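Kojibiose phosphorylase (Gut metagenome, PDB 6W0P) belongs to glycoside hydrolase family 65, with a beta-rich N-terminal domain and a largely helical central catalytic domain. Local coordinates at residues E478-V483 / D550-M555; V483-Y488 / K534-Y539; A608-Y613 / I630-I635. All coordinates share one frame; numbering follows the deposited sequence.

Contact 1 of 3, residues E478-V483 / D550-M555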
loop_
_atom_site.group_PDB
_atom_site.type_symbol
_atom_site.label_atom_id
_atom_site.label_comp_id
_atom_site.label_asym_id
_atom_site.label_seq_id
_atom_site.Cartn_x
_atom_site.Cartn_y
_atom_site.Cartn_z
ATOM N N GLU A 478 -2.516 -16.122 3.523
ATOM C CA GLU A 478 -2.388 -14.687 3.186
ATOM C C GLU A 478 -3.346 -14.308 2.063
ATOM O O GLU A 478 -3.357 -13.118 1.703
ATOM C CB GLU A 478 -0.945 -14.363 2.815
ATOM C CG GLU A 478 0.005 -14.672 3.948
ATOM C CD GLU A 478 1.435 -14.273 3.671
ATOM O OE1 GLU A 478 1.711 -13.819 2.564
ATOM O OE2 GLU A 478 2.230 -14.387 4.573
ATOM N N PHE A 479 -4.135 -15.246 1.557
ATOM C CA PHE A 479 -5.122 -14.971 0.495
ATOM C C PHE A 479 -6.442 -14.515 1.110
ATOM O O PHE A 479 -7.366 -14.296 0.340
ATOM C CB PHE A 479 -5.262 -16.181 -0.422
ATOM C CG PHE A 479 -4.018 -16.516 -1.210
ATOM C CD1 PHE A 479 -2.957 -15.621 -1.320
ATOM C CD2 PHE A 479 -3.950 -17.708 -1.924
ATOM C CE1 PHE A 479 -1.826 -15.933 -2.068
ATOM C CE2 PHE A 479 -2.839 -18.002 -2.704
ATOM C CZ PHE A 479 -1.770 -17.128 -2.755
ATOM N N LYS A 480 -6.503 -14.303 2.424
ATOM C CA LYS A 480 -7.721 -13.809 3.130
ATOM C C LYS A 480 -7.358 -12.602 3.999
ATOM O O LYS A 480 -6.697 -12.805 5.058
ATOM C CB LYS A 480 -8.369 -14.932 3.939
ATOM C CG LYS A 480 -9.240 -15.844 3.098
ATOM C CD LYS A 480 -10.482 -15.147 2.562
ATOM C CE LYS A 480 -10.997 -15.767 1.286
ATOM N NZ LYS A 480 -9.930 -15.900 0.260
ATOM N N LEU A 481 -7.811 -11.421 3.576
ATOM C CA LEU A 481 -7.417 -10.094 4.126
ATOM C C LEU A 481 -8.621 -9.345 4.721
ATOM O O LEU A 481 -9.634 -9.200 4.037
ATOM C CB LEU A 481 -6.756 -9.290 3.002
ATOM C CG LEU A 481 -6.527 -7.804 3.288
ATOM C CD1 LEU A 481 -5.679 -7.598 4.535
ATOM C CD2 LEU A 481 -5.902 -7.117 2.088
ATOM N N MET A 482 -8.490 -8.863 5.959
ATOM C CA MET A 482 -9.510 -8.038 6.662
ATOM C C MET A 482 -10.759 -8.906 6.812
ATOM O O MET A 482 -11.903 -8.429 6.577
ATOM C CB MET A 482 -9.860 -6.745 5.913
ATOM C CG MET A 482 -8.709 -5.742 5.796
ATOM S SD MET A 482 -8.121 -5.089 7.361
ATOM C CE MET A 482 -9.658 -4.539 8.113
ATOM N N VAL A 483 -10.540 -10.171 7.154
ATOM C CA VAL A 483 -11.656 -11.086 7.496
ATOM C C VAL A 483 -11.890 -11.016 9.000
ATOM O O VAL A 483 -11.017 -10.501 9.717
ATOM C CB VAL A 483 -11.385 -12.520 7.021
ATOM C CG1 VAL A 483 -11.309 -12.562 5.509
ATOM C CG2 VAL A 483 -10.160 -13.143 7.667
ATOM N N ASP A 550 -15.204 -16.192 8.824
ATOM C CA ASP A 550 -16.637 -15.888 8.595
ATOM C C ASP A 550 -16.816 -15.657 7.096
ATOM O O ASP A 550 -16.070 -14.813 6.548
ATOM C CB ASP A 550 -17.094 -14.659 9.388
ATOM C CG ASP A 550 -18.596 -14.574 9.673
ATOM O OD1 ASP A 550 -19.289 -15.623 9.650
ATOM O OD2 ASP A 550 -19.062 -13.447 10.008
ATOM N N GLY A 551 -17.732 -16.394 6.468
ATOM C CA GLY A 551 -18.081 -16.240 5.047
ATOM C C GLY A 551 -17.135 -17.008 4.131
ATOM O O GLY A 551 -17.316 -16.899 2.874
ATOM N N PHE A 552 -16.170 -17.757 4.677
ATOM C CA PHE A 552 -15.217 -18.534 3.842
ATOM C C PHE A 552 -15.947 -19.562 2.967
ATOM O O PHE A 552 -15.650 -19.594 1.779
ATOM C CB PHE A 552 -14.133 -19.266 4.628
ATOM C CG PHE A 552 -13.095 -19.827 3.694
ATOM C CD1 PHE A 552 -13.265 -21.068 3.104
ATOM C CD2 PHE A 552 -11.999 -19.067 3.325
ATOM C CE1 PHE A 552 -12.333 -21.556 2.203
ATOM C CE2 PHE A 552 -11.068 -19.555 2.427
ATOM C CZ PHE A 552 -11.240 -20.802 1.867
ATOM N N PHE A 553 -16.821 -20.399 3.526
ATOM C CA PHE A 553 -17.485 -21.527 2.808
ATOM C C PHE A 553 -18.272 -21.037 1.589
ATOM O O PHE A 553 -18.321 -21.783 0.597
ATOM C CB PHE A 553 -18.477 -22.269 3.712
ATOM C CG PHE A 553 -17.865 -23.111 4.796
ATOM C CD1 PHE A 553 -16.592 -23.646 4.653
ATOM C CD2 PHE A 553 -18.601 -23.439 5.929
ATOM C CE1 PHE A 553 -16.055 -24.475 5.624
ATOM C CE2 PHE A 553 -18.063 -24.269 6.904
ATOM C CZ PHE A 553 -16.782 -24.763 6.760
ATOM N N ASP A 554 -18.869 -19.840 1.681
ATOM C CA ASP A 554 -19.805 -19.279 0.667
ATOM C C ASP A 554 -19.061 -18.495 -0.421
ATOM O O ASP A 554 -19.726 -18.054 -1.368
ATOM C CB ASP A 554 -20.922 -18.448 1.322
ATOM C CG ASP A 554 -22.227 -18.563 0.545
ATOM O OD1 ASP A 554 -22.504 -19.666 0.045
ATOM O OD2 ASP A 554 -22.918 -17.550 0.379
ATOM N N MET A 555 -17.736 -18.373 -0.357
ATOM C CA MET A 555 -16.953 -17.575 -1.344
ATOM C C MET A 555 -17.083 -18.227 -2.715
ATOM O O MET A 555 -17.388 -19.418 -2.817
ATOM C CB MET A 555 -15.470 -17.477 -0.974
ATOM C CG MET A 555 -15.219 -16.707 0.318
ATOM S SD MET A 555 -15.615 -14.924 0.267
ATOM C CE MET A 555 -14.364 -14.419 -0.914
#
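Lys480 NZ, the polar end of the one side chain that 478-483 lays against Phe552 and Met555, is gripped by three backbone carbonyls. Within its own segment it donates to Phe479 O at 3.0 Å, arriving from above the carbonyl plane, 49° out of it. Tyr580 O and Thr582 O accept from the same ammonium group, so its charge, within a buried residue, would be offset by carbonyls from two loops. Reaching the carbonyl of the residue just before it requires a folded chain, and the lysine bends at chi2 (-67°) and again at chi4 (-52°). This fold turns the methylene CE outward across the gap. CE lies 4.0 Å from Phe552 CE2 and equally far from Phe552 CD2, while Lys480 CG stands 4.2 Å from Phe552 CE2; the two side chains cross at about a right angle. Met555 adds its terminal methyl, CE, 4.2 Å from Lys480 CE. Phe552 and Met555 are the first and last residues of a type I beta turn, its ends brought together by the bond from Met555 N to Phe552 O (3.2 Å), and both reach the lysine from there. Asp554 of this turn forms a salt bridge to Lys467 of the second subunit. With no hydrogen bond between the two segments, what joins them is apolar packing on a lysine stem: loop-to-loop packing in the family 65 catalytic domain, beside the subunit interface.

Contact 2 of 3, residues V483-Y488 / K534-Y539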
loop_
_atom_site.group_PDB
_atom_site.type_symbol
_atom_site.label_atom_id
_atom_site.label_comp_id
_atom_site.label_asym_id
_atom_site.label_seq_id
_atom_site.Cartn_x
_atom_site.Cartn_y
_atom_site.Cartn_z
ATOM N N VAL A 483 -10.540 -10.171 7.154
ATOM C CA VAL A 483 -11.656 -11.086 7.496
ATOM C C VAL A 483 -11.890 -11.016 9.000
ATOM O O VAL A 483 -11.017 -10.501 9.717
ATOM C CB VAL A 483 -11.385 -12.520 7.021
ATOM C CG1 VAL A 483 -11.309 -12.562 5.509
ATOM C CG2 VAL A 483 -10.160 -13.143 7.667
ATOM N N ASN A 484 -13.019 -11.557 9.433
ATOM C CA ASN A 484 -13.414 -11.667 10.849
ATOM C C ASN A 484 -13.550 -13.141 11.215
ATOM O O ASN A 484 -13.895 -13.920 10.349
ATOM C CB ASN A 484 -14.714 -10.918 11.099
ATOM C CG ASN A 484 -14.689 -9.507 10.565
ATOM O OD1 ASN A 484 -13.719 -8.782 10.759
ATOM N ND2 ASN A 484 -15.780 -9.097 9.953
ATOM N N HIS A 485 -13.274 -13.492 12.474
ATOM C CA HIS A 485 -13.452 -14.862 13.007
ATOM C C HIS A 485 -12.557 -15.820 12.211
ATOM O O HIS A 485 -13.046 -16.935 11.842
ATOM C CB HIS A 485 -14.935 -15.248 12.955
ATOM C CG HIS A 485 -15.850 -14.183 13.458
ATOM N ND1 HIS A 485 -15.533 -13.415 14.543
ATOM C CD2 HIS A 485 -17.082 -13.779 13.042
ATOM C CE1 HIS A 485 -16.547 -12.605 14.809
ATOM N NE2 HIS A 485 -17.503 -12.789 13.884
ATOM N N ASN A 486 -11.307 -15.403 11.932
ATOM C CA ASN A 486 -10.274 -16.345 11.433
ATOM C C ASN A 486 -10.027 -17.360 12.551
ATOM O O ASN A 486 -9.702 -16.947 13.693
ATOM C CB ASN A 486 -8.995 -15.664 10.980
ATOM C CG ASN A 486 -7.863 -16.646 10.788
ATOM O OD1 ASN A 486 -6.988 -16.744 11.649
ATOM N ND2 ASN A 486 -7.860 -17.355 9.667
ATOM N N THR A 487 -10.227 -18.643 12.254
ATOM C CA THR A 487 -10.228 -19.701 13.291
ATOM C C THR A 487 -8.814 -19.887 13.824
ATOM O O THR A 487 -8.676 -19.980 15.030
ATOM C CB THR A 487 -10.869 -20.983 12.767
ATOM O OG1 THR A 487 -12.169 -20.553 12.351
ATOM C CG2 THR A 487 -10.931 -22.061 13.829
ATOM N N TYR A 488 -7.788 -19.855 12.973
ATOM C CA TYR A 488 -6.400 -19.954 13.470
ATOM C C TYR A 488 -6.160 -18.876 14.538
ATOM O O TYR A 488 -5.685 -19.194 15.649
ATOM C CB TYR A 488 -5.364 -19.800 12.355
ATOM C CG TYR A 488 -3.965 -20.011 12.863
ATOM C CD1 TYR A 488 -3.233 -18.976 13.417
ATOM C CD2 TYR A 488 -3.417 -21.283 12.875
ATOM C CE1 TYR A 488 -1.946 -19.180 13.907
ATOM C CE2 TYR A 488 -2.136 -21.505 13.365
ATOM C CZ TYR A 488 -1.393 -20.454 13.879
ATOM O OH TYR A 488 -0.161 -20.726 14.405
ATOM N N LYS A 534 -16.147 -16.738 25.394
ATOM C CA LYS A 534 -17.023 -16.182 24.329
ATOM C C LYS A 534 -16.311 -16.184 22.971
ATOM O O LYS A 534 -16.956 -15.810 21.991
ATOM C CB LYS A 534 -17.489 -14.782 24.713
ATOM C CG LYS A 534 -18.497 -14.763 25.854
ATOM C CD LYS A 534 -18.989 -13.373 26.153
ATOM C CE LYS A 534 -20.030 -13.326 27.252
ATOM N NZ LYS A 534 -20.292 -11.911 27.610
ATOM N N MET A 535 -15.068 -16.653 22.914
ATOM C CA MET A 535 -14.247 -16.625 21.680
ATOM C C MET A 535 -15.007 -17.356 20.569
ATOM O O MET A 535 -15.425 -18.512 20.775
ATOM C CB MET A 535 -12.870 -17.257 21.897
ATOM C CG MET A 535 -11.965 -17.142 20.688
ATOM S SD MET A 535 -11.321 -15.488 20.360
ATOM C CE MET A 535 -10.260 -15.325 21.790
ATOM N N VAL A 536 -15.215 -16.663 19.451
ATOM C CA VAL A 536 -15.888 -17.239 18.266
ATOM C C VAL A 536 -14.957 -18.317 17.711
ATOM O O VAL A 536 -13.762 -18.013 17.506
ATOM C CB VAL A 536 -16.197 -16.175 17.204
ATOM C CG1 VAL A 536 -16.780 -16.821 15.961
ATOM C CG2 VAL A 536 -17.121 -15.095 17.738
ATOM N N ILE A 537 -15.500 -19.521 17.529
ATOM C CA ILE A 537 -14.832 -20.701 16.913
ATOM C C ILE A 537 -15.844 -21.326 15.945
ATOM O O ILE A 537 -16.742 -22.041 16.421
ATOM C CB ILE A 537 -14.370 -21.734 17.969
ATOM C CG1 ILE A 537 -13.438 -21.142 19.023
ATOM C CG2 ILE A 537 -13.730 -22.938 17.281
ATOM C CD1 ILE A 537 -12.096 -20.714 18.459
ATOM N N LEU A 538 -15.665 -21.101 14.639
ATOM C CA LEU A 538 -16.601 -21.577 13.594
ATOM C C LEU A 538 -16.366 -23.079 13.385
ATOM O O LEU A 538 -15.542 -23.470 12.523
ATOM C CB LEU A 538 -16.396 -20.748 12.325
ATOM C CG LEU A 538 -16.678 -19.258 12.480
ATOM C CD1 LEU A 538 -16.255 -18.504 11.237
ATOM C CD2 LEU A 538 -18.161 -19.003 12.784
ATOM N N TYR A 539 -17.015 -23.895 14.210
ATOM C CA TYR A 539 -16.849 -25.363 14.211
ATOM C C TYR A 539 -18.236 -25.987 14.115
ATOM O O TYR A 539 -19.121 -25.608 14.910
ATOM C CB TYR A 539 -16.119 -25.857 15.460
ATOM C CG TYR A 539 -16.019 -27.357 15.512
ATOM C CD1 TYR A 539 -15.221 -28.018 14.600
ATOM C CD2 TYR A 539 -16.766 -28.124 16.397
ATOM C CE1 TYR A 539 -15.128 -29.401 14.592
ATOM C CE2 TYR A 539 -16.668 -29.513 16.420
ATOM C CZ TYR A 539 -15.845 -30.152 15.508
ATOM O OH TYR A 539 -15.702 -31.504 15.443
HETATM O O HOH W 1 -13.645 -19.172 13.882
#
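Chi1 of -46° sets His485 CG opposite its own carbonyl carbon, and chi1 of 175° on Val536 sends CG1 away from that residue's backbone N; together these rotations bring the valine methyl over the imidazole. Val536 CG1 lies 4.0 Å from the ring centroid of His485 and 23° off the ring normal, which meets the description of a CH-pi contact, with the methyl displaced toward the rim. Its nearest ring atom is His485 CG, at 3.8 Å. The opposite face of the imidazole carries Asn484 CB over its centre, so the ring is sandwiched between aliphatic carbons, and a hydrogen bond between His485 ND1 and Ser469 OG would further limit its rotation. Leu538 joins through one branch, CD1 reaching His485 O at 3.6 Å and His485 CB at 3.9 Å.

No direct hydrogen bond crosses the gap; a water does the polar work. It donates to His485 O at 3.1 Å and accepts from Leu538 N at 2.9 Å; its 2.5 Å separation from Thr487 OG1 is doubtfully short. Thr487 OG1 is also bonded to Glu547 O. Leu538, at the centre of an inverse gamma turn, thus has its amide answered by solvent. Asn486 is the N-cap of helix 487-504, and the contact as a whole is a water-bridged packing of that helix start against the extended loop following helix 522-534.

Contact 3 of 3, residues A608-Y613 / I630-I635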
loop_
_atom_site.group_PDB
_atom_site.type_symbol
_atom_site.label_atom_id
_atom_site.label_comp_id
_atom_site.label_asym_id
_atom_site.label_seq_id
_atom_site.Cartn_x
_atom_site.Cartn_y
_atom_site.Cartn_z
ATOM N N ALA A 608 -11.913 -34.826 7.675
ATOM C CA ALA A 608 -12.961 -33.900 7.189
ATOM C C ALA A 608 -12.289 -32.590 6.770
ATOM O O ALA A 608 -12.517 -32.136 5.651
ATOM C CB ALA A 608 -14.007 -33.671 8.246
ATOM N N ASN A 609 -11.433 -32.029 7.623
ATOM C CA ASN A 609 -10.786 -30.713 7.351
ATOM C C ASN A 609 -9.746 -30.867 6.244
ATOM O O ASN A 609 -9.639 -29.961 5.420
ATOM C CB ASN A 609 -10.254 -30.079 8.626
ATOM C CG ASN A 609 -11.388 -29.647 9.528
ATOM O OD1 ASN A 609 -11.823 -28.507 9.410
ATOM N ND2 ASN A 609 -11.887 -30.532 10.394
ATOM N N TYR A 610 -9.020 -31.974 6.227
ATOM C CA TYR A 610 -8.020 -32.247 5.178
ATOM C C TYR A 610 -8.738 -32.281 3.824
ATOM O O TYR A 610 -8.221 -31.679 2.844
ATOM C CB TYR A 610 -7.258 -33.542 5.457
ATOM C CG TYR A 610 -6.215 -33.877 4.422
ATOM C CD1 TYR A 610 -4.904 -33.435 4.532
ATOM C CD2 TYR A 610 -6.547 -34.648 3.323
ATOM C CE1 TYR A 610 -3.951 -33.751 3.577
ATOM C CE2 TYR A 610 -5.611 -34.969 2.359
ATOM C CZ TYR A 610 -4.317 -34.490 2.469
ATOM O OH TYR A 610 -3.428 -34.859 1.507
ATOM N N ASN A 611 -9.855 -33.008 3.757
ATOM C CA ASN A 611 -10.588 -33.257 2.492
ATOM C C ASN A 611 -11.150 -31.923 2.002
ATOM O O ASN A 611 -11.211 -31.748 0.800
ATOM C CB ASN A 611 -11.724 -34.272 2.636
ATOM C CG ASN A 611 -11.279 -35.722 2.616
ATOM O OD1 ASN A 611 -10.135 -36.021 2.304
ATOM N ND2 ASN A 611 -12.163 -36.627 3.008
ATOM N N TYR A 612 -11.578 -31.028 2.893
ATOM C CA TYR A 612 -12.130 -29.716 2.464
ATOM C C TYR A 612 -10.995 -28.756 2.037
ATOM O O TYR A 612 -11.138 -28.138 0.983
ATOM C CB TYR A 612 -13.019 -29.081 3.533
ATOM C CG TYR A 612 -13.709 -27.849 3.012
ATOM C CD1 TYR A 612 -14.922 -27.923 2.352
ATOM C CD2 TYR A 612 -13.087 -26.610 3.102
ATOM C CE1 TYR A 612 -15.524 -26.784 1.836
ATOM C CE2 TYR A 612 -13.684 -25.465 2.619
ATOM C CZ TYR A 612 -14.911 -25.547 1.995
ATOM O OH TYR A 612 -15.443 -24.409 1.476
ATOM N N TYR A 613 -9.905 -28.642 2.801
ATOM C CA TYR A 613 -8.892 -27.562 2.647
ATOM C C TYR A 613 -7.712 -27.946 1.748
ATOM O O TYR A 613 -7.261 -27.046 1.020
ATOM C CB TYR A 613 -8.453 -27.064 4.018
ATOM C CG TYR A 613 -9.520 -26.244 4.699
ATOM C CD1 TYR A 613 -9.928 -25.025 4.189
ATOM C CD2 TYR A 613 -10.140 -26.698 5.845
ATOM C CE1 TYR A 613 -10.923 -24.283 4.805
ATOM C CE2 TYR A 613 -11.119 -25.959 6.480
ATOM C CZ TYR A 613 -11.524 -24.755 5.952
ATOM O OH TYR A 613 -12.501 -24.059 6.593
ATOM N N ILE A 630 2.315 -34.505 6.589
ATOM C CA ILE A 630 2.290 -34.997 7.996
ATOM C C ILE A 630 0.865 -35.383 8.339
ATOM O O ILE A 630 0.689 -36.456 8.904
ATOM C CB ILE A 630 2.862 -33.974 8.989
ATOM C CG1 ILE A 630 4.383 -33.873 8.814
ATOM C CG2 ILE A 630 2.465 -34.339 10.412
ATOM C CD1 ILE A 630 4.956 -32.529 9.144
ATOM N N ILE A 631 -0.098 -34.525 8.006
ATOM C CA ILE A 631 -1.533 -34.791 8.300
ATOM C C ILE A 631 -1.976 -35.993 7.455
ATOM O O ILE A 631 -2.654 -36.846 8.011
ATOM C CB ILE A 631 -2.398 -33.539 8.098
ATOM C CG1 ILE A 631 -2.068 -32.486 9.155
ATOM C CG2 ILE A 631 -3.885 -33.888 8.099
ATOM C CD1 ILE A 631 -2.688 -31.111 8.867
ATOM N N ALA A 632 -1.615 -36.058 6.174
ATOM C CA ALA A 632 -1.952 -37.196 5.283
ATOM C C ALA A 632 -1.476 -38.496 5.927
ATOM O O ALA A 632 -2.284 -39.415 6.018
ATOM C CB ALA A 632 -1.343 -37.037 3.912
ATOM N N SER A 633 -0.221 -38.562 6.379
ATOM C CA SER A 633 0.338 -39.759 7.063
ATOM C C SER A 633 -0.558 -40.138 8.256
ATOM O O SER A 633 -0.948 -41.290 8.360
ATOM C CB SER A 633 1.768 -39.541 7.510
ATOM O OG SER A 633 2.679 -39.759 6.451
ATOM N N LYS A 634 -0.865 -39.164 9.121
ATOM C CA LYS A 634 -1.655 -39.333 10.369
ATOM C C LYS A 634 -3.012 -39.973 10.055
ATOM O O LYS A 634 -3.486 -40.755 10.914
ATOM C CB LYS A 634 -1.835 -37.974 11.046
ATOM C CG LYS A 634 -2.430 -37.990 12.447
ATOM C CD LYS A 634 -1.517 -38.531 13.512
ATOM C CE LYS A 634 -0.260 -37.696 13.727
ATOM N NZ LYS A 634 0.727 -38.385 14.612
ATOM N N ILE A 635 -3.611 -39.690 8.892
ATOM C CA ILE A 635 -4.970 -40.209 8.541
ATOM C C ILE A 635 -4.894 -41.366 7.517
ATOM O O ILE A 635 -5.951 -41.722 6.977
ATOM C CB ILE A 635 -5.899 -39.065 8.084
ATOM C CG1 ILE A 635 -5.369 -38.317 6.863
ATOM C CG2 ILE A 635 -6.182 -38.112 9.234
ATOM C CD1 ILE A 635 -6.138 -37.064 6.550
#
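Helix-to-helix packing inside the catalytic domain joins the last turns of helix 603-613 to the end of helix 624-634, and a single aromatic side chain, Tyr610, carries it from the first helix. Its CG lies anti to the backbone N (chi1 -180°), a setting that stretches the ring out across the gap to Ile631, Ala632 and Ile635. The three meet it at successive heights. Nearest the root, Ile635 CD1 sits 3.8 Å from Tyr610 CG and 3.9 Å from Tyr610 CB. Midway, Ile631 contributes the branch methyl CG2, 3.7 Å from Tyr610 CD1, as the two side chains run antiparallel alongside each other. Toward the far end, Ala632 CB stands 4.2 Å from Tyr610 CZ and 3.9 Å from Tyr610 OH. All three carbons approach the ring obliquely. The phenol oxygen is buried together with its ring, yet Asp640 OD2 of helix 638-645 gives it a polar partner at the far end. Phe644 of that same helix also packs on Tyr610.

The partners follow from helical spacing: Ile631 and Ile635 are four residues apart and present their side chains on one side, with Ile635 the first residue to leave helical geometry. Across the gap, Tyr610 and Ile631 have the closest CA atoms, 7.6 Å apart. Tyr610 packed against residues i, i+1 and i+4 of the neighbouring helix end is helix-helix packing within the catalytic domain, which in family 65 has the (alpha/alpha)6-barrel fold.

Reading from the N terminus, the loop 478-483 comes first and runs directly into 483-488, the two sharing Val483. Contact 2 closes its loop at 534-539, after helices 487-504, 513-518 and 522-534; contact 1 closes at 550-555, so contact 2 is nested inside it. The nested pair also touch directly: Asp550 N lies 3.0 Å from Asn484 O, a probable hydrogen bond. Contact 3 follows in series, closing the short connection between helices 603-613 and 624-634. Although its centre is 21 Å from that of contact 1, Phe552 and Phe553 pack on Tyr612 and Tyr613, coupling the loops to the helices. Contacts 2 and 3 do not touch.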